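Local structure of TetR transcriptional regulator (Chloroflexus aurantiacus, 3QBM) at residues I162-G167 with E182-H187; S93-P98 with E176-L181; D82-F87 with T190-Q195. The protein probably binds DNA through a predicted N-terminal helix-turn-helix and regulates transcription, as other TetR-family proteins do, and binds magnesium ions. One frame throughout, in Å; residues are numbered along the deposited sequence.

Contact 1 of 3, residues I162-G167 with E182-H187; sequences IATMEG and EHAYTH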
ATOM      1  N   ILE A 162      -2.642  10.958  -2.707  1.00 11.82           N
ATOM      2  CA  ILE A 162      -2.060   9.691  -3.159  1.00 12.70           C
ATOM      3  C   ILE A 162      -2.000   8.628  -2.062  1.00 11.86           C
ATOM      4  O   ILE A 162      -2.363   7.468  -2.294  1.00 12.72           O
ATOM      5  CB  ILE A 162      -0.657   9.897  -3.786  1.00 11.98           C
ATOM      6  CG1 ILE A 162      -0.794  10.771  -5.021  1.00 12.62           C
ATOM      7  CG2 ILE A 162       0.016   8.534  -4.118  1.00 13.34           C
ATOM      8  CD1 ILE A 162       0.588  11.382  -5.507  1.00 12.53           C
ATOM      9  N   ALA A 163      -1.571   9.047  -0.880  1.00 10.73           N
ATOM     10  CA  ALA A 163      -1.480   8.160   0.291  1.00 12.55           C
ATOM     11  C   ALA A 163      -2.866   7.630   0.608  1.00 14.13           C
ATOM     12  O   ALA A 163      -3.057   6.404   0.769  1.00 12.64           O
ATOM     13  CB  ALA A 163      -0.922   8.900   1.536  1.00 11.45           C
ATOM     14  N   THR A 164      -3.837   8.529   0.716  1.00 12.28           N
ATOM     15  CA  THR A 164      -5.193   8.116   1.097  1.00 12.45           C
ATOM     16  C   THR A 164      -5.819   7.141   0.138  1.00 12.33           C
ATOM     17  O   THR A 164      -6.387   6.097   0.566  1.00 10.31           O
ATOM     18  CB  THR A 164      -6.100   9.337   1.249  1.00 11.79           C
ATOM     19  OG1 THR A 164      -5.491  10.231   2.203  1.00 12.45           O
ATOM     20  CG2 THR A 164      -7.506   8.929   1.758  1.00 15.27           C
HETATM   21  N   MSE A 165      -5.758   7.486  -1.139  1.00 11.45           N
HETATM   22  CA  MSE A 165      -6.421   6.701  -2.172  1.00 10.21           C
HETATM   23  C   MSE A 165      -5.720   5.353  -2.359  1.00 11.11           C
HETATM   24  O   MSE A 165      -6.391   4.324  -2.444  1.00 12.34           O
HETATM   25  CB  MSE A 165      -6.570   7.479  -3.489  1.00 11.59           C
HETATM   26  CG  MSE A 165      -7.480   8.702  -3.418  1.00 10.40           C
HETATM   27 SE   MSE A 165      -9.160   8.563  -2.395  0.75 11.84          SE
HETATM   28  CE  MSE A 165     -10.121   7.283  -3.509  1.00 12.88           C
ATOM     29  N   GLU A 166      -4.388   5.323  -2.352  1.00 10.81           N
ATOM     30  CA  GLU A 166      -3.675   4.071  -2.508  1.00 11.82           C
ATOM     31  C   GLU A 166      -3.879   3.168  -1.297  1.00 13.25           C
ATOM     32  O   GLU A 166      -4.050   1.959  -1.476  1.00 12.90           O
ATOM     33  CB  GLU A 166      -2.171   4.283  -2.755  1.00 12.74           C
ATOM     34  CG  GLU A 166      -1.836   4.802  -4.123  1.00 15.55           C
ATOM     35  CD  GLU A 166      -1.964   3.769  -5.225  1.00 16.35           C
ATOM     36  OE1 GLU A 166      -2.812   2.852  -5.142  1.00 20.80           O
ATOM     37  OE2 GLU A 166      -1.192   3.887  -6.176  1.00 24.02           O
ATOM     38  N   GLY A 167      -3.852   3.730  -0.075  1.00 11.11           N
ATOM     39  CA  GLY A 167      -4.186   2.959   1.142  1.00 11.91           C
ATOM     40  C   GLY A 167      -5.609   2.361   1.105  1.00 12.46           C
ATOM     41  O   GLY A 167      -5.862   1.210   1.487  1.00 12.09           O
ATOM     42  N   GLU A 182     -14.854   4.252  -0.984  1.00 13.52           N
ATOM     43  CA  GLU A 182     -15.970   5.182  -0.940  0.50 16.57           C
ATOM     44  C   GLU A 182     -15.765   6.185   0.162  1.00 15.46           C
ATOM     45  O   GLU A 182     -15.915   7.377  -0.070  1.00 16.72           O
ATOM     46  CB  GLU A 182     -17.308   4.469  -0.751  0.50 17.93           C
ATOM     47  CG  GLU A 182     -17.898   3.993  -2.047  0.50 25.20           C
ATOM     48  CD  GLU A 182     -18.328   5.138  -2.943  0.50 25.02           C
ATOM     49  OE1 GLU A 182     -18.316   6.314  -2.496  0.50 35.46           O
ATOM     50  OE2 GLU A 182     -18.673   4.848  -4.107  0.50 35.29           O
ATOM     51  N   HIS A 183     -15.343   5.714   1.336  1.00 15.23           N
ATOM     52  CA  HIS A 183     -15.066   6.598   2.467  1.00 15.99           C
ATOM     53  C   HIS A 183     -13.929   7.571   2.198  1.00 13.14           C
ATOM     54  O   HIS A 183     -14.074   8.736   2.452  1.00 12.61           O
ATOM     55  CB  HIS A 183     -14.675   5.844   3.730  1.00 19.76           C
ATOM     56  CG  HIS A 183     -15.780   5.072   4.365  1.00 24.99           C
ATOM     57  ND1 HIS A 183     -17.102   5.445   4.280  1.00 29.87           N
ATOM     58  CD2 HIS A 183     -15.745   3.982   5.172  1.00 31.07           C
ATOM     59  CE1 HIS A 183     -17.843   4.601   4.985  1.00 35.13           C
ATOM     60  NE2 HIS A 183     -17.045   3.701   5.531  1.00 27.81           N
ATOM     61  N   ALA A 184     -12.815   7.065   1.652  1.00 13.63           N
ATOM     62  CA  ALA A 184     -11.645   7.878   1.317  1.00 13.48           C
ATOM     63  C   ALA A 184     -12.045   8.936   0.312  1.00 12.76           C
ATOM     64  O   ALA A 184     -11.746  10.127   0.489  1.00 13.71           O
ATOM     65  CB  ALA A 184     -10.540   6.993   0.766  1.00 10.59           C
ATOM     66  N   TYR A 185     -12.713   8.518  -0.767  1.00 14.90           N
ATOM     67  CA  TYR A 185     -13.189   9.475  -1.741  1.00 14.28           C
ATOM     68  C   TYR A 185     -14.008  10.607  -1.077  1.00 12.06           C
ATOM     69  O   TYR A 185     -13.728  11.791  -1.258  1.00 12.45           O
ATOM     70  CB  TYR A 185     -14.024   8.773  -2.806  1.00 14.25           C
ATOM     71  CG  TYR A 185     -14.665   9.745  -3.753  1.00 12.12           C
ATOM     72  CD1 TYR A 185     -14.020  10.153  -4.892  1.00 15.09           C
ATOM     73  CD2 TYR A 185     -15.929  10.265  -3.488  1.00 13.39           C
ATOM     74  CE1 TYR A 185     -14.601  11.078  -5.758  1.00 18.80           C
ATOM     75  CE2 TYR A 185     -16.502  11.199  -4.310  1.00 17.17           C
ATOM     76  CZ  TYR A 185     -15.852  11.591  -5.461  1.00 17.55           C
ATOM     77  OH  TYR A 185     -16.419  12.508  -6.304  1.00 18.79           O
ATOM     78  N   THR A 186     -15.035  10.225  -0.317  1.00 11.75           N
ATOM     79  CA  THR A 186     -15.954  11.194   0.304  0.60 11.47           C
ATOM     80  C   THR A 186     -15.201  12.124   1.254  1.00 14.17           C
ATOM     81  O   THR A 186     -15.381  13.325   1.245  1.00 12.21           O
ATOM     82  CB  THR A 186     -17.112  10.445   1.001  0.60 11.36           C
ATOM     83  OG1 THR A 186     -17.877   9.788  -0.010  0.60 13.95           O
ATOM     84  CG2 THR A 186     -18.011  11.354   1.880  0.60  9.62           C
ATOM     85  N   HIS A 187     -14.334  11.545   2.065  1.00 13.98           N
ATOM     86  CA  HIS A 187     -13.556  12.363   2.978  1.00 14.56           C
ATOM     87  C   HIS A 187     -12.750  13.430   2.243  1.00 11.79           C
ATOM     88  O   HIS A 187     -12.827  14.603   2.578  1.00 12.44           O
ATOM     89  CB  HIS A 187     -12.563  11.515   3.742  1.00 12.93           C
ATOM     90  CG  HIS A 187     -11.662  12.331   4.590  1.00  8.98           C
ATOM     91  ND1 HIS A 187     -12.118  12.989   5.712  1.00 15.37           N
ATOM     92  CD2 HIS A 187     -10.335  12.592   4.502  1.00 17.68           C
ATOM     93  CE1 HIS A 187     -11.105  13.650   6.254  1.00 25.12           C
ATOM     94  NE2 HIS A 187     -10.010  13.396   5.561  1.00 21.21           N
TER
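Two successive bends, chi2 -41° and chi3 -67°, curl the selenomethionine Met165 so that its selenium and terminal methyl reach helix 182-187, although its CB sets off along the flank of that helix. On the preceding residue, CG2 of Thr164 stands anti to the backbone N and points the methyl across the gap. Both groups meet the small side chain of Ala184: CB lies 3.7 Å from Thr164 CG2, and Met165 SE comes within 3.8 Å of the same Ala184 CB. The bent chain continues alongside the backbone, with Met165 SE 3.9 Å from Tyr185 N and Met165 CE 4.2 Å from Tyr185 CB. The tyrosine thus takes part at the root of its side chain, while its ring reaches away to helix 80-92, where it makes a cation-pi contact with Arg92. Segments 162-167 and 182-187 run nearly antiparallel, their axes at 159° and 9.3 Å apart at the closest, with CA of Met165 and CA of Ala184 only 6.4 Å apart. The short alanine side chain fits this close approach. Thr164 OG1 bonds to Leu160 O and, weakly, to Thr164 OG1 of the second subunit, which places the contact beside the dimer interface. The polar atom of Thr164 is thereby served by its own helix and the other subunit, and what joins the two segments is van der Waals contact of methyl and methylene groups and the selenium.

Contact 2 of 3, residues S93-P98 with E176-L181; sequences SYAERP and ETATPL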
ATOM      1  N   SER A  93     -12.904   4.252  -8.697  1.00 16.77           N
ATOM      2  CA  SER A  93     -13.382   3.307  -9.733  1.00 19.60           C
ATOM      3  C   SER A  93     -12.622   1.987  -9.767  1.00 19.76           C
ATOM      4  O   SER A  93     -13.080   1.014 -10.417  1.00 17.69           O
ATOM      5  CB  SER A  93     -13.373   3.960 -11.116  1.00 18.61           C
ATOM      6  OG  SER A  93     -12.057   4.005 -11.649  1.00 17.86           O
ATOM      7  N   TYR A  94     -11.445   1.948  -9.122  1.00 15.12           N
ATOM      8  CA  TYR A  94     -10.683   0.695  -8.980  1.00 16.86           C
ATOM      9  C   TYR A  94     -11.428  -0.388  -8.201  1.00 19.63           C
ATOM     10  O   TYR A  94     -11.058  -1.549  -8.344  1.00 19.38           O
ATOM     11  CB  TYR A  94      -9.324   0.913  -8.309  1.00 13.95           C
ATOM     12  CG  TYR A  94      -8.309   1.671  -9.129  1.00 15.05           C
ATOM     13  CD1 TYR A  94      -8.641   2.262 -10.345  1.00 16.87           C
ATOM     14  CD2 TYR A  94      -7.027   1.876  -8.642  1.00 18.56           C
ATOM     15  CE1 TYR A  94      -7.704   2.977 -11.055  1.00 17.87           C
ATOM     16  CE2 TYR A  94      -6.086   2.563  -9.375  1.00 20.31           C
ATOM     17  CZ  TYR A  94      -6.436   3.113 -10.571  1.00 24.09           C
ATOM     18  OH  TYR A  94      -5.498   3.820 -11.289  1.00 24.44           O
ATOM     19  N   ALA A  95     -12.440  -0.006  -7.407  1.00 20.29           N
ATOM     20  CA  ALA A  95     -13.218  -0.959  -6.596  1.00 21.82           C
ATOM     21  C   ALA A  95     -13.762  -2.113  -7.423  1.00 25.78           C
ATOM     22  O   ALA A  95     -13.710  -3.253  -6.988  1.00 26.67           O
ATOM     23  CB  ALA A  95     -14.370  -0.267  -5.886  1.00 20.03           C
ATOM     24  N   GLU A  96     -14.298  -1.801  -8.596  1.00 26.07           N
ATOM     25  CA  GLU A  96     -14.841  -2.824  -9.496  1.00 27.57           C
ATOM     26  C   GLU A  96     -13.986  -3.064 -10.750  1.00 27.32           C
ATOM     27  O   GLU A  96     -14.151  -4.081 -11.410  1.00 29.39           O
ATOM     28  CB  GLU A  96     -16.264  -2.423  -9.899  1.00 27.72           C
ATOM     29  CG  GLU A  96     -17.304  -2.521  -8.772  1.00 34.89           C
ATOM     30  N   ARG A  97     -13.076  -2.132 -11.062  1.00 22.31           N
ATOM     31  CA  ARG A  97     -12.271  -2.168 -12.277  1.00 24.48           C
ATOM     32  C   ARG A  97     -10.864  -1.557 -12.051  1.00 22.23           C
ATOM     33  O   ARG A  97     -10.617  -0.374 -12.349  1.00 19.08           O
ATOM     34  CB  ARG A  97     -13.040  -1.429 -13.395  1.00 27.82           C
ATOM     35  CG  ARG A  97     -12.377  -1.528 -14.733  1.00 34.31           C
ATOM     36  CD  ARG A  97     -13.302  -1.090 -15.851  1.00 37.37           C
ATOM     37  NE  ARG A  97     -13.689   0.315 -15.744  1.00 39.67           N
ATOM     38  CZ  ARG A  97     -13.107   1.337 -16.380  1.00 41.41           C
ATOM     39  NH1 ARG A  97     -12.066   1.155 -17.189  1.00 36.94           N
ATOM     40  NH2 ARG A  97     -13.582   2.572 -16.193  1.00 49.36           N
ATOM     41  N   PRO A  98      -9.919  -2.366 -11.532  1.00 19.99           N
ATOM     42  CA  PRO A  98      -8.568  -1.886 -11.356  1.00 21.50           C
ATOM     43  C   PRO A  98      -7.903  -1.644 -12.718  1.00 18.07           C
ATOM     44  O   PRO A  98      -8.477  -2.060 -13.739  1.00 18.77           O
ATOM     45  CB  PRO A  98      -7.900  -3.025 -10.549  1.00 24.32           C
ATOM     46  CG  PRO A  98      -8.677  -4.246 -10.919  1.00 21.06           C
ATOM     47  CD  PRO A  98     -10.065  -3.785 -11.158  1.00 23.89           C
ATOM     48  N   GLU A 176     -12.349  -6.920   0.832  1.00 20.06           N
ATOM     49  CA  GLU A 176     -13.301  -7.413  -0.194  1.00 22.54           C
ATOM     50  C   GLU A 176     -14.596  -6.589  -0.196  1.00 26.38           C
ATOM     51  O   GLU A 176     -15.718  -7.101  -0.275  1.00 25.96           O
ATOM     52  CB  GLU A 176     -13.541  -8.929  -0.030  1.00 24.30           C
ATOM     53  CG  GLU A 176     -12.265  -9.736  -0.321  1.00 23.52           C
ATOM     54  CD  GLU A 176     -12.292 -11.192   0.185  1.00 32.42           C
ATOM     55  OE1 GLU A 176     -13.395 -11.747   0.352  1.00 30.59           O
ATOM     56  OE2 GLU A 176     -11.187 -11.775   0.393  1.00 36.86           O
ATOM     57  N   THR A 177     -14.413  -5.280  -0.096  1.00 23.83           N
ATOM     58  CA  THR A 177     -15.513  -4.358  -0.058  1.00 25.30           C
ATOM     59  C   THR A 177     -15.079  -3.008  -0.594  1.00 22.25           C
ATOM     60  O   THR A 177     -13.954  -2.586  -0.356  1.00 19.93           O
ATOM     61  CB  THR A 177     -16.110  -4.176   1.356  1.00 25.26           C
ATOM     62  OG1 THR A 177     -17.013  -3.082   1.302  1.00 32.02           O
ATOM     63  CG2 THR A 177     -15.065  -3.855   2.413  1.00 27.96           C
ATOM     64  N   ALA A 178     -15.977  -2.335  -1.319  1.00 20.63           N
ATOM     65  CA  ALA A 178     -15.686  -0.991  -1.861  1.00 20.26           C
ATOM     66  C   ALA A 178     -15.645   0.085  -0.794  1.00 19.27           C
ATOM     67  O   ALA A 178     -15.192   1.200  -1.054  1.00 16.94           O
ATOM     68  CB  ALA A 178     -16.705  -0.596  -2.902  1.00 18.85           C
ATOM     69  N   THR A 179     -16.123  -0.245   0.402  1.00 19.69           N
ATOM     70  CA  THR A 179     -16.380   0.762   1.430  1.00 18.23           C
ATOM     71  C   THR A 179     -15.155   1.659   1.747  1.00 17.32           C
ATOM     72  O   THR A 179     -15.310   2.879   1.831  1.00 15.09           O
ATOM     73  CB  THR A 179     -16.971   0.091   2.689  1.00 22.36           C
ATOM     74  OG1 THR A 179     -18.259  -0.455   2.346  1.00 27.25           O
ATOM     75  CG2 THR A 179     -17.120   1.070   3.835  1.00 19.89           C
ATOM     76  N   PRO A 180     -13.957   1.081   1.890  1.00 15.91           N
ATOM     77  CA  PRO A 180     -12.810   1.963   2.159  1.00 14.81           C
ATOM     78  C   PRO A 180     -12.521   3.010   1.058  1.00 14.89           C
ATOM     79  O   PRO A 180     -12.098   4.129   1.348  1.00 13.84           O
ATOM     80  CB  PRO A 180     -11.618   0.980   2.274  1.00 16.17           C
ATOM     81  CG  PRO A 180     -12.233  -0.316   2.690  1.00 17.21           C
ATOM     82  CD  PRO A 180     -13.572  -0.352   1.972  1.00 15.31           C
ATOM     83  N   LEU A 181     -12.719   2.636  -0.199  1.00 14.00           N
ATOM     84  CA  LEU A 181     -12.529   3.570  -1.292  1.00 13.77           C
ATOM     85  C   LEU A 181     -13.623   4.644  -1.295  1.00 13.63           C
ATOM     86  O   LEU A 181     -13.363   5.797  -1.604  1.00 13.30           O
ATOM     87  CB  LEU A 181     -12.463   2.819  -2.644  1.00 16.31           C
ATOM     88  CG  LEU A 181     -11.094   2.249  -3.004  1.00 15.53           C
ATOM     89  CD1 LEU A 181     -11.183   1.202  -4.115  1.00 17.98           C
ATOM     90  CD2 LEU A 181     -10.119   3.351  -3.426  1.00 13.36           C
TER
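The plane of the Tyr94-Ala95 peptide has the CD1 methyl of Leu181 above its Ala95 N end, beside Ala95 CA and not over the middle of the group: Leu181 CD1 is 3.7 Å from Ala95 N and farther from Tyr94 C, at 4.4 Å. At the Ala95 end of this plane the alanine methyl completes the contact. Ala95 CB lies 3.9 Å from Leu181 CD1 and 3.8 Å from Ala178 CB, so it touches both Ala178 and Leu181, three residues apart. The ring of Tyr94 leads away from this site and meets Phe91 with the planes inclined at about 55°. In Leu181, chi1 -84° places CG anti to the carbonyl carbon, and chi2 164° sets CD1 as the branch that touches.

The second segment is a tight connection between helices. Glu176, with positive phi, is the C-prime residue of a Schellman motif that ends helix 154-175. Thr177 OG1 then accepts a nearly straight capping bond, 3.1 Å from Thr179 N, as well as a bond from Thr179 OG1. Glu176 OE2 forms a salt bridge with Arg125 of the second subunit.

Leu181 also packs on Ala168 and Ala172 of helix 154-175, while Tyr94 touches Val169 of that helix and Phe70 of helix 51-74. The loop after helix 80-92 is therefore laid against the hairpin of helices 154-175 and 179-196, in a domain built without strands.

Contact 3 of 3, residues D82-F87 with T190-Q195; sequences DTIIAF and TYITQQ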
ATOM      1  N   ASP A  82     -12.999  20.379  -9.576  1.00 15.02           N
ATOM      2  CA  ASP A  82     -13.674  19.244 -10.214  1.00 16.09           C
ATOM      3  C   ASP A  82     -12.629  18.286 -10.752  1.00 14.58           C
ATOM      4  O   ASP A  82     -12.782  17.078 -10.629  1.00 14.15           O
ATOM      5  CB  ASP A  82     -14.614  19.688 -11.338  1.00 16.80           C
ATOM      6  CG  ASP A  82     -15.809  20.501 -10.836  1.00 21.01           C
ATOM      7  OD1 ASP A  82     -16.040  20.586  -9.633  1.00 21.19           O
ATOM      8  OD2 ASP A  82     -16.512  21.067 -11.668  1.00 23.70           O
ATOM      9  N   THR A  83     -11.578  18.819 -11.372  1.00 15.38           N
ATOM     10  CA  THR A  83     -10.517  18.002 -11.907  1.00 13.19           C
ATOM     11  C   THR A  83      -9.757  17.250 -10.821  1.00 13.63           C
ATOM     12  O   THR A  83      -9.461  16.051 -10.955  1.00 12.25           O
ATOM     13  CB  THR A  83      -9.504  18.847 -12.728  1.00 14.14           C
ATOM     14  OG1 THR A  83     -10.225  19.718 -13.607  1.00 15.06           O
ATOM     15  CG2 THR A  83      -8.591  17.911 -13.487  1.00 14.77           C
ATOM     16  N   ILE A  84      -9.497  17.917  -9.703  1.00 14.25           N
ATOM     17  CA  ILE A  84      -8.789  17.248  -8.609  1.00 15.39           C
ATOM     18  C   ILE A  84      -9.670  16.122  -8.004  1.00 12.34           C
ATOM     19  O   ILE A  84      -9.194  15.036  -7.727  1.00 14.79           O
ATOM     20  CB  ILE A  84      -8.310  18.230  -7.529  1.00 14.69           C
ATOM     21  CG1 ILE A  84      -7.191  19.103  -8.101  1.00 12.23           C
ATOM     22  CG2 ILE A  84      -7.724  17.456  -6.366  1.00 14.29           C
ATOM     23  CD1 ILE A  84      -6.913  20.402  -7.293  1.00 16.64           C
ATOM     24  N   ILE A  85     -10.947  16.387  -7.847  1.00 15.12           N
ATOM     25  CA  ILE A  85     -11.871  15.371  -7.328  1.00 13.20           C
ATOM     26  C   ILE A  85     -12.014  14.188  -8.346  1.00 11.53           C
ATOM     27  O   ILE A  85     -12.166  13.047  -7.961  1.00 13.13           O
ATOM     28  CB  ILE A  85     -13.223  16.048  -6.949  1.00 12.63           C
ATOM     29  CG1 ILE A  85     -13.028  16.972  -5.764  1.00 13.12           C
ATOM     30  CG2 ILE A  85     -14.313  14.991  -6.666  1.00 19.43           C
ATOM     31  CD1 ILE A  85     -14.274  17.686  -5.290  1.00 15.04           C
ATOM     32  N   ALA A  86     -11.884  14.459  -9.635  1.00 12.18           N
ATOM     33  CA  ALA A  86     -11.953  13.401 -10.652  1.00 11.63           C
ATOM     34  C   ALA A  86     -10.740  12.491 -10.515  1.00 14.04           C
ATOM     35  O   ALA A  86     -10.815  11.300 -10.814  1.00 14.83           O
ATOM     36  CB  ALA A  86     -12.039  14.000 -12.057  1.00 13.58           C
ATOM     37  N   PHE A  87      -9.614  13.044 -10.061  1.00 14.28           N
ATOM     38  CA  PHE A  87      -8.431  12.208  -9.735  1.00 14.88           C
ATOM     39  C   PHE A  87      -8.764  11.187  -8.624  1.00 14.50           C
ATOM     40  O   PHE A  87      -8.428   9.995  -8.737  1.00 13.35           O
ATOM     41  CB  PHE A  87      -7.269  13.114  -9.345  1.00 15.37           C
ATOM     42  CG  PHE A  87      -5.971  12.410  -9.120  1.00 14.60           C
ATOM     43  CD1 PHE A  87      -5.658  11.887  -7.863  1.00 17.03           C
ATOM     44  CD2 PHE A  87      -5.050  12.289 -10.142  1.00 17.71           C
ATOM     45  CE1 PHE A  87      -4.437  11.245  -7.624  1.00 17.45           C
ATOM     46  CE2 PHE A  87      -3.811  11.634  -9.903  1.00 15.39           C
ATOM     47  CZ  PHE A  87      -3.520  11.133  -8.657  1.00 16.95           C
ATOM     48  N   THR A 190     -14.863  16.067   0.272  1.00 13.52           N
ATOM     49  CA  THR A 190     -15.499  16.970   1.211  1.00 12.07           C
ATOM     50  C   THR A 190     -14.442  17.940   1.747  1.00 12.06           C
ATOM     51  O   THR A 190     -14.655  19.165   1.764  1.00 12.67           O
ATOM     52  CB  THR A 190     -16.210  16.195   2.335  1.00 17.53           C
ATOM     53  OG1 THR A 190     -17.220  15.359   1.761  1.00 16.20           O
ATOM     54  CG2 THR A 190     -16.857  17.161   3.306  1.00 18.68           C
ATOM     55  N   TYR A 191     -13.278  17.414   2.120  1.00 13.24           N
ATOM     56  CA  TYR A 191     -12.182  18.253   2.623  1.00 10.89           C
ATOM     57  C   TYR A 191     -11.756  19.293   1.576  1.00 14.10           C
ATOM     58  O   TYR A 191     -11.639  20.484   1.875  1.00 14.40           O
ATOM     59  CB  TYR A 191     -10.996  17.380   3.027  1.00 13.35           C
ATOM     60  CG  TYR A 191      -9.703  18.127   3.158  1.00 11.39           C
ATOM     61  CD1 TYR A 191      -9.500  19.038   4.215  1.00 21.32           C
ATOM     62  CD2 TYR A 191      -8.631  17.906   2.264  1.00 20.39           C
ATOM     63  CE1 TYR A 191      -8.278  19.720   4.343  1.00 27.17           C
ATOM     64  CE2 TYR A 191      -7.429  18.581   2.399  1.00 21.02           C
ATOM     65  CZ  TYR A 191      -7.263  19.492   3.438  1.00 28.90           C
ATOM     66  OH  TYR A 191      -6.061  20.164   3.585  1.00 31.71           O
ATOM     67  N   ILE A 192     -11.567  18.839   0.346  1.00 10.91           N
ATOM     68  CA  ILE A 192     -11.164  19.728  -0.764  1.00 10.80           C
ATOM     69  C   ILE A 192     -12.254  20.769  -1.056  1.00 13.58           C
ATOM     70  O   ILE A 192     -11.990  21.972  -1.184  1.00 14.21           O
ATOM     71  CB  ILE A 192     -10.767  18.897  -1.998  1.00 14.16           C
ATOM     72  CG1 ILE A 192      -9.471  18.147  -1.742  1.00 15.39           C
ATOM     73  CG2 ILE A 192     -10.607  19.792  -3.230  1.00 15.38           C
ATOM     74  CD1 ILE A 192      -9.253  17.034  -2.760  1.00 11.67           C
ATOM     75  N   THR A 193     -13.503  20.347  -1.108  1.00 14.87           N
ATOM     76  CA  THR A 193     -14.582  21.296  -1.378  1.00 14.66           C
ATOM     77  C   THR A 193     -14.750  22.344  -0.260  1.00 16.16           C
ATOM     78  O   THR A 193     -15.012  23.538  -0.526  1.00 15.78           O
ATOM     79  CB  THR A 193     -15.898  20.532  -1.539  1.00 15.95           C
ATOM     80  OG1 THR A 193     -15.767  19.643  -2.646  1.00 15.35           O
ATOM     81  CG2 THR A 193     -17.073  21.487  -1.767  1.00 20.37           C
ATOM     82  N   GLN A 194     -14.538  21.918   0.985  1.00 16.53           N
ATOM     83  CA  GLN A 194     -14.749  22.786   2.137  0.50 17.37           C
ATOM     84  C   GLN A 194     -13.564  23.685   2.466  1.00 17.92           C
ATOM     85  O   GLN A 194     -13.752  24.830   2.863  1.00 18.94           O
ATOM     86  CB  GLN A 194     -15.121  21.961   3.389  0.50 17.43           C
ATOM     87  CG  GLN A 194     -16.484  21.301   3.294  0.50 20.18           C
ATOM     88  CD  GLN A 194     -16.871  20.535   4.545  0.50 17.97           C
ATOM     89  OE1 GLN A 194     -16.041  20.275   5.422  0.50 18.18           O
ATOM     90  NE2 GLN A 194     -18.144  20.147   4.624  0.50 22.24           N
ATOM     91  N   GLN A 195     -12.344  23.166   2.300  1.00 16.05           N
ATOM     92  CA  GLN A 195     -11.141  23.870   2.731  1.00 16.35           C
ATOM     93  C   GLN A 195     -10.128  24.294   1.675  1.00 17.52           C
ATOM     94  O   GLN A 195      -9.292  25.113   1.963  1.00 18.90           O
ATOM     95  CB  GLN A 195     -10.401  23.023   3.787  1.00 16.92           C
ATOM     96  CG  GLN A 195     -11.284  22.621   4.974  1.00 17.67           C
ATOM     97  CD  GLN A 195     -10.503  22.066   6.159  1.00 24.40           C
ATOM     98  OE1 GLN A 195      -9.448  22.594   6.518  1.00 25.35           O
ATOM     99  NE2 GLN A 195     -11.044  21.042   6.806  1.00 29.57           N
TER
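Ile84 and Ile85 face Ile192 and Thr193 where two antiparallel helices pack in the all-helical C-terminal domain characteristic of TetR-family regulators. The short segments are inclined at 165° and their axes come no closer than 10.5 Å, a separation that leaves room for branched side chains. Segment 190-195 includes a wider pi-type turn at 192-195. Ile85 and Ile192 face each other most directly along the backbones, with CA atoms 7.9 Å apart.

The apolar contacts centre on Ile192, which presents both of its branches. Its long branch, with CG1 anti to the carbonyl carbon and CD1 extended beyond it, ends against Ile84: Ile192 CD1 lies 3.9 Å from Ile84 CG2. The short branch turns to the next residue, where Ile192 CG2 is 4.5 Å from Ile85 CG1, a looser approach. Ile84 continues inward, packing on Leu138 and Val139 of helix 118-144 and on Ile161 of helix 154-175, so the aliphatic layer runs on into the core of the domain.

Among the polar interactions, which lead to other partners, Asp82 OD1 makes a long, weak ion pair with Arg197, near the end of the chain.

An aromatic contact lies to one side: Tyr191 packs edge-to-face with His187 of the second subunit, in keeping with the role of the last two helices in TetR-family dimers.

The outer edge of the contact mixes polar and apolar groups. Ile85 and Thr193 cross at about a right angle, with a bound di(hydroxyethyl)ether molecule, probably from the crystallisation liquor, close to the threonine. The hydroxyl of Thr193 is hydrogen-bonded to Ala189 O one turn earlier, and the methyl Ile85 CD1 rests 3.6 Å from Thr193 OG1.

In the fold
From the N terminus, the chain passes the predicted DNA-binding region and helix 51-74 before helix 80-92 supplies 82-87, whose partner 190-195 comes near the C terminus. Contact 3 therefore closes the widest loop and encloses both others. The loop of contact 2 opens at 93-98 and shuts at 176-181; contact 1 starts within it at 162-167 but ends beyond it at 182-187, so these two cross. Helix 179-196 is common to all three, meeting the loop after helix 80-92, then helix 154-175, then the first half of helix 80-92. Met165 CE touches Leu181 CD2 between contacts 1 and 2, and Tyr185 packs on Ile85 between contacts 1 and 3.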